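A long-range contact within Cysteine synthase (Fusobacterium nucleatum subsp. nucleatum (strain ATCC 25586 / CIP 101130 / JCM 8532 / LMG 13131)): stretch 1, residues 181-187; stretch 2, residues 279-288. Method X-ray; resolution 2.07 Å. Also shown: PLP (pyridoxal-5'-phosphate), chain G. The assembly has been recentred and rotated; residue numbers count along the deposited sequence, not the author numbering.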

# COMPACT_ATOMS: atom_id res chain seq x y z
N ASP B 181 -1.82 14.69 24.83
CA ASP B 181 -0.76 14.98 25.81
C ASP B 181 0.60 14.95 25.17
O ASP B 181 1.54 15.62 25.61
CB ASP B 181 -0.85 13.99 26.98
CG ASP B 181 -2.15 14.12 27.73
OD1 ASP B 181 -2.48 15.22 28.15
OD2 ASP B 181 -2.88 13.12 27.86
N GLY B 182 0.73 14.18 24.10
CA GLY B 182 1.97 14.16 23.37
C GLY B 182 1.93 13.45 22.01
O GLY B 182 1.01 12.69 21.70
N PHE B 183 2.99 13.69 21.26
CA PHE B 183 3.22 13.13 19.94
C PHE B 183 4.73 12.86 19.80
O PHE B 183 5.52 13.72 20.19
CB PHE B 183 2.79 14.13 18.85
CG PHE B 183 3.13 13.68 17.46
CD1 PHE B 183 2.23 12.89 16.72
CD2 PHE B 183 4.35 13.98 16.91
CE1 PHE B 183 2.55 12.43 15.46
CE2 PHE B 183 4.67 13.55 15.64
CZ PHE B 183 3.77 12.77 14.92
N VAL B 184 5.09 11.74 19.17
CA VAL B 184 6.46 11.33 18.90
C VAL B 184 6.55 10.94 17.43
O VAL B 184 5.62 10.28 16.90
CB VAL B 184 6.83 10.09 19.77
CG1 VAL B 184 8.26 9.64 19.49
CG2 VAL B 184 6.64 10.39 21.25
N ALA B 185 7.64 11.33 16.77
CA ALA B 185 7.97 10.85 15.44
C ALA B 185 9.47 10.86 15.17
O ALA B 185 10.15 11.87 15.41
CB ALA B 185 7.27 11.69 14.36
N GLY B 186 9.95 9.74 14.61
CA GLY B 186 11.30 9.66 14.05
C GLY B 186 11.54 10.77 13.03
O GLY B 186 10.62 11.18 12.30
N VAL B 187 12.77 11.30 13.04
CA VAL B 187 13.16 12.39 12.17
C VAL B 187 14.05 11.86 11.06
O VAL B 187 15.08 11.27 11.32
CB VAL B 187 13.89 13.50 12.95
CG1 VAL B 187 14.60 14.45 12.04
CG2 VAL B 187 12.89 14.24 13.81
N1 PLP G . 9.98 6.61 8.36
C2 PLP G . 10.01 6.32 7.03
C2A PLP G . 9.71 4.94 6.51
C3 PLP G . 10.34 7.38 6.07
O3 PLP G . 10.39 7.14 4.75
C4 PLP G . 10.64 8.73 6.59
C4A PLP G . 10.99 9.83 5.65
C5 PLP G . 10.57 8.93 8.05
C6 PLP G . 10.25 7.84 8.85
C5A PLP G . 10.87 10.30 8.63
O4P PLP G . 9.93 11.30 8.22
P PLP G . 10.36 12.84 7.96
O1P PLP G . 11.22 12.80 6.73
O2P PLP G . 9.05 13.57 7.84
O3P PLP G . 11.09 13.21 9.24
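Stretch 2, residues 279-288: ANFIGALMLQ

A helix can come close to a strand where glycines and alanines make room for a few larger side chains, and this contact in cysteine synthase is an example. Residues 279-288 are helical throughout, continuing a helix that begins earlier in the chain, and successive i+4 to i hydrogen bonds run from Gly-283 N to Ala-279 O (2.8 Å) through to Gln-288 N to Ala-284 O (3.0 Å). The helix lies on strand 182-186 in a roughly antiparallel sense, with 146° between their directions and a closest approach of the axes of 7.5 Å. The register follows: Leu-287 lies near Gly-182, Ala-284 near Val-184, and Asn-280 near Ala-185, where the CA atoms of the last two pairs are 5.5 and 5.7 Å apart.

Apolar packing centres on Val-184, whose CA-to-CB bond points toward the helix; its side chain is in the t rotamer. Its CG2 rests 3.8 Å from both Gly-283 O and Ala-284 CA, and 3.7 Å from CD2 of Leu-287. Leu-287, with chi1 t and chi2 p, also carries CD2 to 3.9 Å from Gly-182 CA. Both glycines leave room for this fit: an ideal CB on Gly-283 would lie 2.9 Å from Val-184 CG1, and one on Gly-182 would lie 2.6 Å from Leu-287 CD2, each a clash. Alternating along the strand, the CA-to-CB bond of Phe-183 points away.

Polar contact is concentrated at the other end. The CA-to-CB bond of Asn-280 points sideways, yet its amide comes nearer, and Gly-186 N donates to Asn-280 OD1 at 2.9 Å with an angle of 159°. A water reinforces the join, donating to Gly-186 O (3.0 Å) and accepting from Asn-280 ND2 (3.2 Å). Gly-186 O also lies 3.7 Å from O3P of the PLP.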

# COMPACT_ATOMS: atom_id res chain seq x y z
N ALA B 279 9.74 1.76 15.78
CA ALA B 279 10.49 2.78 16.49
C ALA B 279 9.57 3.80 17.12
O ALA B 279 9.65 4.05 18.33
CB ALA B 279 11.49 3.49 15.55
N ASN B 280 8.67 4.35 16.31
CA ASN B 280 7.65 5.30 16.80
C ASN B 280 6.76 4.76 17.90
O ASN B 280 6.37 5.52 18.79
CB ASN B 280 6.76 5.82 15.63
CG ASN B 280 7.51 6.79 14.74
OD1 ASN B 280 8.58 7.24 15.11
ND2 ASN B 280 6.96 7.12 13.57
N PHE B 281 6.38 3.49 17.83
CA PHE B 281 5.55 2.90 18.84
C PHE B 281 6.28 2.90 20.21
O PHE B 281 5.69 3.31 21.23
CB PHE B 281 5.16 1.46 18.47
CG PHE B 281 4.12 0.86 19.39
CD1 PHE B 281 4.51 0.24 20.60
CD2 PHE B 281 2.79 0.93 19.07
CE1 PHE B 281 3.55 -0.31 21.45
CE2 PHE B 281 1.83 0.39 19.91
CZ PHE B 281 2.21 -0.25 21.09
N ILE B 282 7.54 2.44 20.18
CA ILE B 282 8.40 2.38 21.36
C ILE B 282 8.59 3.81 21.85
O ILE B 282 8.42 4.07 23.04
CB ILE B 282 9.79 1.75 21.07
CG1 ILE B 282 9.70 0.23 20.80
CG2 ILE B 282 10.74 2.08 22.17
CD1 ILE B 282 8.89 -0.56 21.81
N GLY B 283 8.90 4.71 20.93
CA GLY B 283 8.96 6.14 21.20
C GLY B 283 7.80 6.68 21.98
O GLY B 283 7.97 7.31 23.04
N ALA B 284 6.61 6.42 21.48
CA ALA B 284 5.41 6.91 22.08
C ALA B 284 5.19 6.35 23.51
O ALA B 284 4.57 7.01 24.36
CB ALA B 284 4.24 6.52 21.19
N LEU B 285 5.60 5.10 23.72
CA LEU B 285 5.48 4.46 25.03
C LEU B 285 6.45 5.09 26.05
O LEU B 285 6.09 5.35 27.21
CB LEU B 285 5.75 2.97 24.96
CG LEU B 285 5.72 2.19 26.29
CD1 LEU B 285 4.41 2.43 27.03
CD2 LEU B 285 5.92 0.72 26.02
N MET B 286 7.67 5.33 25.60
CA MET B 286 8.63 6.10 26.40
C MET B 286 7.99 7.41 26.87
O MET B 286 8.05 7.71 28.07
CB MET B 286 9.91 6.38 25.59
CG MET B 286 10.73 5.13 25.36
SD MET B 286 12.12 5.42 24.28
CE MET B 286 13.04 3.90 24.48
N LEU B 287 7.37 8.16 25.94
CA LEU B 287 6.80 9.46 26.30
C LEU B 287 5.66 9.29 27.25
O LEU B 287 5.57 10.02 28.25
CB LEU B 287 6.37 10.26 25.08
CG LEU B 287 5.83 11.68 25.38
CD1 LEU B 287 6.91 12.53 26.04
CD2 LEU B 287 5.36 12.36 24.10
N GLN B 288 4.80 8.31 27.00
CA GLN B 288 3.76 7.92 27.95
C GLN B 288 4.34 7.61 29.36
O GLN B 288 3.71 7.96 30.38
CB GLN B 288 2.99 6.70 27.45
CG GLN B 288 1.65 6.50 28.08
CD GLN B 288 0.88 5.37 27.43
OE1 GLN B 288 1.27 4.21 27.53
NE2 GLN B 288 -0.23 5.72 26.77
O HOH W 1 8.48 9.22 11.76